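Long-range contacts in argininosuccinate lyase (Chelativorans sp., PDB 6RXA), which works as an EDDS lyase, a C-N lyase of the aspartase/fumarase superfamily, and probably also splits argininosuccinate into fumarate and arginine: residues R48-V52 / L486-V490; G71-D76 / Y91-L95; D151-V155 / M356-A360; K161-P165 / N363-T368. The protein carries 2 engineered substitutions. Numbering follows the deposited sequence.

Interaction 1 of 4, residues R48-V52 / L486-V490; sequences RAHVV and LADSV
Two regular alpha-helices can be joined by a few aliphatic groups alone, and residues 48-52 of helix 35-56 against 486-490 of the long C-terminal helix 451-500 illustrate it. Both segments keep helical backbone angles (V52 N to R48 O and V490 N to L486 O, each 2.9 Å); their axes cross at 55°, 10.2 Å apart at closest. The nearest CA pairs are A49 with L486, 6.7 Å, and V52 with V490, 7.1 Å. L486, with chi1 t and chi2 p, comes first: its CD1 lies 3.8 Å from A49 CA and 4.1 Å from both R48 C and V52 CG2, and its CD2 is 4.1 Å from A49 CB. One turn on, S489 presents its CB 4.2 Å from V52 CG1, while its hydroxyl bonds to T485 O. V490 (t) then sets CG2 4.1 Å from both R48 CB and V52 CG2 (also t). The i, i+3, i+4 spacing is that of one helical face packing on another. R48 packs with its backbone and aliphatic stem, CB to CD; its guanidinium is salt-bridged to D76. With no hydrogen bond across, the contact rests on van der Waals packing of buried apolar surface.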
loop_
_atom_site.group_PDB
_atom_site.type_symbol
_atom_site.label_atom_id
_atom_site.label_comp_id
_atom_site.label_asym_id
_atom_site.label_seq_id
_atom_site.Cartn_x
_atom_site.Cartn_y
_atom_site.Cartn_z
ATOM N N ARG A 48 1.950 -32.702 20.526
ATOM C CA ARG A 48 1.664 -34.132 20.510
ATOM C C ARG A 48 2.429 -34.825 19.390
ATOM O O ARG A 48 3.033 -35.884 19.606
ATOM C CB ARG A 48 0.158 -34.342 20.368
ATOM C CG ARG A 48 -0.617 -33.942 21.614
ATOM C CD ARG A 48 -2.114 -34.080 21.415
ATOM N NE ARG A 48 -2.830 -33.885 22.676
ATOM C CZ ARG A 48 -3.067 -32.697 23.227
ATOM N NH1 ARG A 48 -2.647 -31.589 22.643
ATOM N NH2 ARG A 48 -3.728 -32.618 24.373
ATOM N N ALA A 49 2.411 -34.253 18.186
ATOM C CA ALA A 49 3.105 -34.885 17.067
ATOM C C ALA A 49 4.610 -34.935 17.300
ATOM O O ALA A 49 5.262 -35.946 16.995
ATOM C CB ALA A 49 2.797 -34.147 15.764
ATOM N N HIS A 50 5.184 -33.847 17.814
ATOM C CA HIS A 50 6.616 -33.829 18.082
ATOM C C HIS A 50 6.980 -34.893 19.105
ATOM O O HIS A 50 7.943 -35.649 18.920
ATOM C CB HIS A 50 7.017 -32.437 18.564
ATOM C CG HIS A 50 8.480 -32.292 18.803
ATOM N ND1 HIS A 50 9.395 -32.213 17.773
ATOM C CD2 HIS A 50 9.190 -32.214 19.950
ATOM C CE1 HIS A 50 10.609 -32.094 18.285
ATOM N NE2 HIS A 50 10.513 -32.100 19.600
ATOM N N VAL A 51 6.195 -34.992 20.181
ATOM C CA VAL A 51 6.454 -35.971 21.235
ATOM C C VAL A 51 6.315 -37.399 20.717
ATOM O O VAL A 51 7.135 -38.266 21.040
ATOM C CB VAL A 51 5.542 -35.684 22.442
ATOM C CG1 VAL A 51 5.499 -36.867 23.379
ATOM C CG2 VAL A 51 6.011 -34.429 23.169
ATOM N N VAL A 52 5.277 -37.674 19.923
ATOM C CA VAL A 52 5.125 -38.997 19.316
ATOM C C VAL A 52 6.340 -39.337 18.456
ATOM O O VAL A 52 6.901 -40.436 18.551
ATOM C CB VAL A 52 3.809 -39.074 18.518
ATOM C CG1 VAL A 52 3.765 -40.339 17.680
ATOM C CG2 VAL A 52 2.622 -39.010 19.461
ATOM N N LEU A 486 -2.961 -39.280 14.631
ATOM C CA LEU A 486 -2.263 -38.699 15.773
ATOM C C LEU A 486 -3.012 -38.980 17.068
ATOM O O LEU A 486 -2.415 -39.383 18.073
ATOM C CB LEU A 486 -2.098 -37.195 15.558
ATOM C CG LEU A 486 -1.374 -36.410 16.654
ATOM C CD1 LEU A 486 -0.028 -37.053 16.968
ATOM C CD2 LEU A 486 -1.221 -34.955 16.226
ATOM N N ALA A 487 -4.332 -38.769 17.067
ATOM C CA ALA A 487 -5.115 -39.014 18.273
ATOM C C ALA A 487 -5.005 -40.470 18.713
ATOM O O ALA A 487 -4.826 -40.758 19.906
ATOM C CB ALA A 487 -6.569 -38.599 18.037
ATOM N N ASP A 488 -5.068 -41.406 17.755
ATOM C CA ASP A 488 -4.911 -42.821 18.075
ATOM C C ASP A 488 -3.535 -43.115 18.658
ATOM O O ASP A 488 -3.411 -43.908 19.600
ATOM C CB ASP A 488 -5.090 -43.668 16.812
ATOM C CG ASP A 488 -6.522 -43.714 16.329
ATOM O OD1 ASP A 488 -7.412 -43.173 17.023
ATOM O OD2 ASP A 488 -6.748 -44.284 15.243
ATOM N N SER A 489 -2.491 -42.509 18.088
ATOM C CA SER A 489 -1.134 -42.746 18.561
ATOM C C SER A 489 -0.971 -42.259 19.992
ATOM O O SER A 489 -0.344 -42.931 20.823
ATOM C CB SER A 489 -0.131 -42.027 17.655
ATOM O OG SER A 489 -0.089 -42.604 16.360
ATOM N N VAL A 490 -1.522 -41.083 20.296
ATOM C CA VAL A 490 -1.437 -40.540 21.647
ATOM C C VAL A 490 -2.123 -41.468 22.635
ATOM O O VAL A 490 -1.587 -41.758 23.712
ATOM C CB VAL A 490 -2.037 -39.120 21.665
ATOM C CG1 VAL A 490 -2.192 -38.615 23.079
ATOM C CG2 VAL A 490 -1.169 -38.179 20.870
#

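Interaction 2 of 4, residues G71-D76 / Y91-L95; sequences GLAQVD and YEAAL
Consecutive helices often fold back on each other: here helix 62-79 (residues 71-76) packs on helix 88-99 (91-95), axes 9.7 Å apart at 118°, with V75 and L95 the nearest CA pair at 6.2 Å. First, G71 C lies 3.3 Å from L95 CD1, and a CB on G71 would clash with that methyl. L72 (m, t) brings CD2 to 3.7 Å from Y91 CE1, at the ring edge, and 4.0 Å from L95 CD2. V75 (t) is central: its CG1 sits over the Y91 ring face in a CH-pi contact, 3.8 Å from the centroid, and 3.9 Å from A94 CB, while its CG2 is 3.9 Å from L95 CD1. D76 (m) follows, OD1 accepting a 2.7 Å hydrogen bond from Y91 OH, the tyrosine having chi1 t. D76 OD1 also bonds S44, and OD2 forms a salt bridge with R48. The tyrosine packs its ring against V75 and L72, with the H47 ring also beside it, yet keeps its hydroxyl paired with a charge-balanced carboxylate.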
loop_
_atom_site.group_PDB
_atom_site.type_symbol
_atom_site.label_atom_id
_atom_site.label_comp_id
_atom_site.label_asym_id
_atom_site.label_seq_id
_atom_site.Cartn_x
_atom_site.Cartn_y
_atom_site.Cartn_z
ATOM N N GLY A 71 -0.161 -34.833 30.384
ATOM C CA GLY A 71 -0.060 -33.467 30.872
ATOM C C GLY A 71 -0.532 -32.436 29.867
ATOM O O GLY A 71 -1.134 -31.422 30.239
ATOM N N LEU A 72 -0.251 -32.658 28.575
ATOM C CA LEU A 72 -0.717 -31.727 27.552
ATOM C C LEU A 72 -2.234 -31.578 27.600
ATOM O O LEU A 72 -2.763 -30.466 27.476
ATOM C CB LEU A 72 -0.282 -32.177 26.156
ATOM C CG LEU A 72 1.213 -32.236 25.875
ATOM C CD1 LEU A 72 1.420 -32.835 24.480
ATOM C CD2 LEU A 72 1.855 -30.876 25.977
ATOM N N ALA A 73 -2.953 -32.688 27.790
ATOM C CA ALA A 73 -4.405 -32.609 27.884
ATOM C C ALA A 73 -4.826 -31.759 29.076
ATOM O O ALA A 73 -5.768 -30.965 28.980
ATOM C CB ALA A 73 -4.982 -34.019 27.988
ATOM N N GLN A 74 -4.130 -31.897 30.204
ATOM C CA GLN A 74 -4.471 -31.102 31.381
ATOM C C GLN A 74 -4.195 -29.619 31.148
ATOM O O GLN A 74 -5.021 -28.769 31.495
ATOM C CB GLN A 74 -3.698 -31.605 32.599
ATOM C CG GLN A 74 -3.993 -33.047 32.993
ATOM C CD GLN A 74 -3.102 -33.512 34.137
ATOM O OE1 GLN A 74 -3.206 -33.010 35.254
ATOM N NE2 GLN A 74 -2.212 -34.458 33.856
ATOM N N VAL A 75 -3.047 -29.276 30.557
ATOM C CA VAL A 75 -2.734 -27.862 30.360
ATOM C C VAL A 75 -3.641 -27.252 29.296
ATOM O O VAL A 75 -4.063 -26.095 29.410
ATOM C CB VAL A 75 -1.241 -27.654 30.059
ATOM C CG1 VAL A 75 -0.942 -26.182 29.917
ATOM C CG2 VAL A 75 -0.386 -28.235 31.182
ATOM N N ASP A 76 -3.976 -28.022 28.257
ATOM C CA ASP A 76 -4.935 -27.542 27.271
ATOM C C ASP A 76 -6.242 -27.131 27.946
ATOM O O ASP A 76 -6.831 -26.098 27.600
ATOM C CB ASP A 76 -5.198 -28.624 26.224
ATOM C CG ASP A 76 -4.040 -28.823 25.244
ATOM O OD1 ASP A 76 -3.062 -28.042 25.246
ATOM O OD2 ASP A 76 -4.122 -29.790 24.456
ATOM N N TYR A 91 3.127 -21.951 28.576
ATOM C CA TYR A 91 2.506 -23.266 28.486
ATOM C C TYR A 91 3.446 -24.349 28.996
ATOM O O TYR A 91 3.038 -25.228 29.766
ATOM C CB TYR A 91 2.113 -23.511 27.027
ATOM C CG TYR A 91 1.417 -24.816 26.784
ATOM C CD1 TYR A 91 2.140 -25.988 26.625
ATOM C CD2 TYR A 91 0.038 -24.876 26.704
ATOM C CE1 TYR A 91 1.505 -27.197 26.401
ATOM C CE2 TYR A 91 -0.610 -26.083 26.477
ATOM C CZ TYR A 91 0.135 -27.238 26.324
ATOM O OH TYR A 91 -0.491 -28.440 26.103
ATOM N N GLU A 92 4.712 -24.301 28.579
ATOM C CA GLU A 92 5.672 -25.291 29.040
ATOM C C GLU A 92 5.831 -25.225 30.552
ATOM O O GLU A 92 5.968 -26.258 31.213
ATOM C CB GLU A 92 7.020 -25.077 28.347
ATOM C CG GLU A 92 7.958 -26.273 28.520
ATOM C CD GLU A 92 9.417 -25.952 28.230
ATOM O OE1 GLU A 92 10.166 -25.706 29.198
ATOM O OE2 GLU A 92 9.820 -25.954 27.046
ATOM N N ALA A 93 5.807 -24.014 31.117
ATOM C CA ALA A 93 5.967 -23.876 32.561
ATOM C C ALA A 93 4.761 -24.433 33.303
ATOM O O ALA A 93 4.910 -25.072 34.353
ATOM C CB ALA A 93 6.231 -22.418 32.929
ATOM N N ALA A 94 3.556 -24.214 32.772
ATOM C CA ALA A 94 2.378 -24.848 33.339
ATOM C C ALA A 94 2.471 -26.368 33.234
ATOM O O ALA A 94 2.060 -27.083 34.148
ATOM C CB ALA A 94 1.115 -24.337 32.644
ATOM N N LEU A 95 3.000 -26.880 32.120
ATOM C CA LEU A 95 3.190 -28.322 32.002
ATOM C C LEU A 95 4.156 -28.836 33.072
ATOM O O LEU A 95 3.898 -29.865 33.703
ATOM C CB LEU A 95 3.682 -28.674 30.599
ATOM C CG LEU A 95 3.733 -30.172 30.287
ATOM C CD1 LEU A 95 2.349 -30.800 30.205
ATOM C CD2 LEU A 95 4.494 -30.365 28.984
#

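Interaction 3 of 4, residues D151-V155 / M356-A360; sequences DTVMV and MRQYA
This is a strand-on-helix contact at one edge of a two-stranded hairpin: residues 151-155, leading into strand 153-158, lie against 356-360 of the short helix 353-362. The short axes pass 6.3 Å apart at 56°, with the nearest CA pairs M154 to M356, 4.7 Å, and V155 to A360, 5.4 Å. T152 (phi/psi -86/83) is the centre of an inverse gamma turn, from which the chain extends. Its CG2 is 3.7 Å from M356 SD, the methionine being stretched out with chi1 m, chi2 t and chi3 t; T152 OG1 is turned to H149. V153 O lies 3.3 Å from M356 CB, and V153 CG1 meets R357 CG at 3.8 Å. The fold explains the edge: backbone hydrogen bonds of T152 with L168 and M154 with I166 use the side facing antiparallel strand 161-167, whereas V153 O and V155 N point to the other, where helix and water lie. There M154 CB stands 3.8 Å from M356 CB, although the rest of the M154 side chain leads away, to L168 and Y171. V155 (m; one of two conformers is given) puts CG1 3.5 Å from A360 CA and 3.8 Å from A360 CB. No direct hydrogen bond crosses. Instead a water accepts from V155 N at 2.8 Å and donates to M356 O at 2.9 Å, a carbonyl that also receives A360 N at 3.1 Å.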
loop_
_atom_site.group_PDB
_atom_site.type_symbol
_atom_site.label_atom_id
_atom_site.label_comp_id
_atom_site.label_asym_id
_atom_site.label_seq_id
_atom_site.Cartn_x
_atom_site.Cartn_y
_atom_site.Cartn_z
ATOM N N ASP A 151 -32.163 -15.961 -21.017
ATOM C CA ASP A 151 -33.029 -15.131 -21.843
ATOM C C ASP A 151 -33.235 -13.739 -21.258
ATOM O O ASP A 151 -34.085 -12.990 -21.749
ATOM C CB ASP A 151 -34.411 -15.777 -22.015
ATOM C CG ASP A 151 -34.364 -17.095 -22.751
ATOM O OD1 ASP A 151 -33.473 -17.279 -23.602
ATOM O OD2 ASP A 151 -35.234 -17.949 -22.480
ATOM N N THR A 152 -32.525 -13.388 -20.188
ATOM C CA THR A 152 -32.742 -12.109 -19.511
ATOM C C THR A 152 -31.893 -11.044 -20.203
ATOM O O THR A 152 -30.793 -10.699 -19.774
ATOM C CB THR A 152 -32.414 -12.241 -18.029
ATOM O OG1 THR A 152 -33.268 -13.240 -17.456
ATOM C CG2 THR A 152 -32.643 -10.934 -17.300
ATOM N N VAL A 153 -32.436 -10.510 -21.302
ATOM C CA VAL A 153 -31.705 -9.511 -22.078
ATOM C C VAL A 153 -31.504 -8.238 -21.266
ATOM O O VAL A 153 -32.411 -7.754 -20.581
ATOM C CB VAL A 153 -32.429 -9.251 -23.411
ATOM C CG1 VAL A 153 -33.811 -8.680 -23.185
ATOM C CG2 VAL A 153 -31.614 -8.301 -24.292
ATOM N N MET A 154 -30.297 -7.681 -21.351
ATOM C CA MET A 154 -29.942 -6.473 -20.620
ATOM C C MET A 154 -28.692 -5.924 -21.286
ATOM O O MET A 154 -28.032 -6.619 -22.058
ATOM C CB MET A 154 -29.674 -6.762 -19.149
ATOM C CG MET A 154 -28.362 -7.487 -18.891
ATOM S SD MET A 154 -28.063 -7.743 -17.119
ATOM C CE MET A 154 -26.299 -8.095 -17.134
ATOM N N VAL A 155 -28.354 -4.677 -20.971
ATOM C CA VAL A 155 -27.138 -4.102 -21.532
ATOM C C VAL A 155 -25.937 -4.425 -20.650
ATOM O O VAL A 155 -26.032 -4.542 -19.423
ATOM C CB VAL A 155 -27.257 -2.582 -21.780
ATOM C CG1 VAL A 155 -28.489 -2.278 -22.617
ATOM C CG2 VAL A 155 -27.300 -1.821 -20.464
ATOM N N MET A 356 -34.785 -3.880 -17.926
ATOM C CA MET A 356 -33.557 -4.283 -18.604
ATOM C C MET A 356 -33.765 -4.331 -20.114
ATOM O O MET A 356 -32.960 -3.791 -20.880
ATOM C CB MET A 356 -33.124 -5.661 -18.108
ATOM C CG MET A 356 -32.468 -5.682 -16.736
ATOM S SD MET A 356 -32.125 -7.379 -16.231
ATOM C CE MET A 356 -31.055 -7.108 -14.822
ATOM N N ARG A 357 -34.848 -4.972 -20.551
ATOM C CA ARG A 357 -35.148 -5.040 -21.979
ATOM C C ARG A 357 -35.416 -3.652 -22.546
ATOM O O ARG A 357 -34.973 -3.330 -23.660
ATOM C CB ARG A 357 -36.358 -5.944 -22.202
ATOM C CG ARG A 357 -36.682 -6.217 -23.663
ATOM C CD ARG A 357 -37.965 -7.079 -23.769
ATOM N NE ARG A 357 -38.125 -8.006 -22.640
ATOM C CZ ARG A 357 -39.075 -7.924 -21.701
ATOM N NH1 ARG A 357 -39.114 -8.817 -20.719
ATOM N NH2 ARG A 357 -39.992 -6.964 -21.742
ATOM N N GLN A 358 -36.141 -2.811 -21.803
ATOM C CA GLN A 358 -36.445 -1.470 -22.290
ATOM C C GLN A 358 -35.170 -0.692 -22.589
ATOM O O GLN A 358 -35.024 -0.101 -23.664
ATOM C CB GLN A 358 -37.280 -0.709 -21.260
ATOM C CG GLN A 358 -37.595 0.715 -21.662
ATOM C CD GLN A 358 -38.423 1.454 -20.628
ATOM O OE1 GLN A 358 -38.639 0.964 -19.517
ATOM N NE2 GLN A 358 -38.892 2.640 -20.990
ATOM N N TYR A 359 -34.240 -0.652 -21.637
ATOM C CA TYR A 359 -32.986 0.043 -21.883
ATOM C C TYR A 359 -32.280 -0.533 -23.106
ATOM O O TYR A 359 -31.800 0.212 -23.966
ATOM C CB TYR A 359 -32.071 -0.063 -20.673
ATOM C CG TYR A 359 -32.490 0.740 -19.470
ATOM C CD1 TYR A 359 -33.515 1.671 -19.529
ATOM C CD2 TYR A 359 -31.859 0.556 -18.263
ATOM C CE1 TYR A 359 -33.881 2.407 -18.401
ATOM C CE2 TYR A 359 -32.205 1.290 -17.152
ATOM C CZ TYR A 359 -33.209 2.200 -17.210
ATOM O OH TYR A 359 -33.555 2.917 -16.076
ATOM N N ALA A 360 -32.211 -1.866 -23.200
ATOM C CA ALA A 360 -31.513 -2.485 -24.326
ATOM C C ALA A 360 -32.128 -2.070 -25.656
ATOM O O ALA A 360 -31.411 -1.863 -26.645
ATOM C CB ALA A 360 -31.523 -4.008 -24.188
HETATM O O HOH W 1 -30.351 -3.194 -19.715
#

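Interaction 4 of 4, residues K161-P165 / N363-T368; sequences KEAQP and NYSTMT
Where a strand meets an irregular connection, side chains, water and a neighbouring subunit can serve the polar groups. Residues 161-165 of strand 161-167 face 363-368, the link after helix 353-362 together with the first two residues of helix 367-378. N363 has just left the helix, Y364 takes positive phi (85/10), and a type I turn from Y364 to M367 follows. The strand is irregular too: A163 at -109/-73 and Q164 at -148/166, both hydrogen-bonded to V156, fit a classic beta bulge. Q164 and S365 are nearest, CA to CA 4.4 Å. E162 (m, t) spends both carboxylate oxygens here: OE2 accepts from N363 ND2 at 3.1 Å, almost linearly at 177°, and OE1 receives a water at 2.8 Å that accepts from S365 N at 2.9 Å. S365 O meets Q164 CA in a CA-H...O contact of 3.5 Å; it lies 3.3 Å from A163 O, two acceptors with no hydrogen bond between them. Q164 NE2 donates a weak bond to T368 OG1, 3.1 Å, while its OE1 is held by R443. E162 O and, weakly, A163 O accept from Q285 of the fourth subunit, and A163 adjoins T158, which binds fumarate in another structure of this protein. The carboxylate thus takes N363 at the helix end directly and is linked to S365 N of the turn through a water, without any backbone-to-backbone hydrogen bond between the segments.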
loop_
_atom_site.group_PDB
_atom_site.type_symbol
_atom_site.label_atom_id
_atom_site.label_comp_id
_atom_site.label_asym_id
_atom_site.label_seq_id
_atom_site.Cartn_x
_atom_site.Cartn_y
_atom_site.Cartn_z
ATOM N N LYS A 161 -21.003 3.355 -19.274
ATOM C CA LYS A 161 -21.917 3.742 -20.342
ATOM C C LYS A 161 -22.450 2.491 -21.030
ATOM O O LYS A 161 -21.743 1.501 -21.188
ATOM C CB LYS A 161 -21.211 4.644 -21.377
ATOM C CG LYS A 161 -21.051 6.115 -20.937
ATOM C CD LYS A 161 -22.421 6.781 -20.724
ATOM C CE LYS A 161 -22.437 8.267 -21.115
ATOM N NZ LYS A 161 -23.789 8.884 -20.976
ATOM N N GLU A 162 -23.715 2.538 -21.447
ATOM C CA GLU A 162 -24.319 1.375 -22.090
ATOM C C GLU A 162 -23.571 1.042 -23.368
ATOM O O GLU A 162 -23.335 1.922 -24.212
ATOM C CB GLU A 162 -25.789 1.640 -22.421
ATOM C CG GLU A 162 -26.672 1.850 -21.205
ATOM C CD GLU A 162 -28.152 1.733 -21.495
ATOM O OE1 GLU A 162 -28.513 1.293 -22.603
ATOM O OE2 GLU A 162 -28.963 2.093 -20.599
ATOM N N ALA A 163 -23.207 -0.236 -23.515
ATOM C CA ALA A 163 -22.338 -0.688 -24.605
ATOM C C ALA A 163 -23.093 -1.506 -25.644
ATOM O O ALA A 163 -23.311 -1.017 -26.759
ATOM C CB ALA A 163 -21.128 -1.439 -24.042
ATOM N N GLN A 164 -23.473 -2.746 -25.337
ATOM C CA GLN A 164 -24.178 -3.620 -26.275
ATOM C C GLN A 164 -25.109 -4.528 -25.492
ATOM O O GLN A 164 -24.986 -4.682 -24.275
ATOM C CB GLN A 164 -23.204 -4.461 -27.102
ATOM C CG GLN A 164 -22.294 -3.675 -28.059
ATOM C CD GLN A 164 -21.285 -4.566 -28.765
ATOM O OE1 GLN A 164 -21.147 -5.751 -28.446
ATOM N NE2 GLN A 164 -20.566 -3.997 -29.727
ATOM N N PRO A 165 -26.052 -5.198 -26.180
ATOM C CA PRO A 165 -26.945 -6.136 -25.485
ATOM C C PRO A 165 -26.256 -7.452 -25.147
ATOM O O PRO A 165 -25.526 -8.017 -25.962
ATOM C CB PRO A 165 -28.082 -6.361 -26.495
ATOM C CG PRO A 165 -27.981 -5.207 -27.465
ATOM C CD PRO A 165 -26.507 -4.943 -27.558
ATOM N N ASN A 363 -31.931 2.633 -25.638
ATOM C CA ASN A 363 -30.860 3.560 -25.283
ATOM C C ASN A 363 -29.590 3.429 -26.131
ATOM O O ASN A 363 -28.522 3.885 -25.710
ATOM C CB ASN A 363 -30.515 3.436 -23.803
ATOM C CG ASN A 363 -31.612 3.943 -22.900
ATOM O OD1 ASN A 363 -32.582 4.534 -23.352
ATOM N ND2 ASN A 363 -31.455 3.716 -21.602
ATOM N N TYR A 364 -29.690 2.856 -27.315
ATOM C CA TYR A 364 -28.697 2.927 -28.399
ATOM C C TYR A 364 -27.580 1.903 -28.299
ATOM O O TYR A 364 -26.615 1.986 -29.102
ATOM C CB TYR A 364 -28.134 4.337 -28.620
ATOM C CG TYR A 364 -29.217 5.396 -28.718
ATOM C CD1 TYR A 364 -30.074 5.443 -29.805
ATOM C CD2 TYR A 364 -29.395 6.327 -27.698
ATOM C CE1 TYR A 364 -31.075 6.395 -29.881
ATOM C CE2 TYR A 364 -30.388 7.278 -27.768
ATOM C CZ TYR A 364 -31.220 7.312 -28.861
ATOM O OH TYR A 364 -32.212 8.269 -28.929
ATOM N N SER A 365 -27.662 0.918 -27.411
ATOM C CA SER A 365 -26.669 -0.148 -27.387
ATOM C C SER A 365 -26.709 -1.029 -28.637
ATOM O O SER A 365 -25.762 -1.796 -28.861
ATOM C CB SER A 365 -26.841 -0.992 -26.123
ATOM O OG SER A 365 -27.967 -1.834 -26.222
ATOM N N THR A 366 -27.772 -0.961 -29.433
ATOM C CA THR A 366 -27.865 -1.741 -30.668
ATOM C C THR A 366 -27.153 -1.089 -31.847
ATOM O O THR A 366 -27.214 -1.627 -32.958
ATOM C CB THR A 366 -29.341 -1.977 -31.011
ATOM O OG1 THR A 366 -30.011 -0.710 -31.074
ATOM C CG2 THR A 366 -29.995 -2.856 -29.950
ATOM N N MET A 367 -26.451 0.030 -31.658
ATOM C CA MET A 367 -25.897 0.732 -32.811
ATOM C C MET A 367 -24.730 -0.014 -33.462
ATOM O O MET A 367 -24.485 0.176 -34.659
ATOM C CB MET A 367 -25.481 2.153 -32.436
ATOM C CG MET A 367 -26.638 3.061 -32.086
ATOM S SD MET A 367 -27.798 3.281 -33.446
ATOM C CE MET A 367 -29.226 2.396 -32.816
ATOM N N THR A 368 -23.996 -0.843 -32.713
ATOM C CA THR A 368 -22.938 -1.621 -33.350
ATOM C C THR A 368 -23.523 -2.551 -34.398
ATOM O O THR A 368 -23.012 -2.647 -35.517
ATOM C CB THR A 368 -22.146 -2.443 -32.340
ATOM O OG1 THR A 368 -21.480 -1.592 -31.411
ATOM C CG2 THR A 368 -21.088 -3.269 -33.086
HETATM O O HOH W 2 -29.337 0.404 -25.108
#

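Overall arrangement
The four contacts form two pairs at opposite ends of an elongated, largely helical chain. Interactions 1 and 2 have centres 15 Å apart and meet through the R48-D76 salt bridge, which ties helix 35-56 to helix 62-79. Some 61 to 69 Å away, interactions 3 and 4 lie 11 Å apart on neighbouring strands of one hairpin, touching through V155, E162, A360 and S365. Along the chain, interaction 1 spans all the others. One end thus combines a local closure (2) with the longest return (1); the other is built from two interleaved returns of about 200 residues. Interactions 2, 3 and 4 have neighbours in other subunits, while interaction 1 is touched by none.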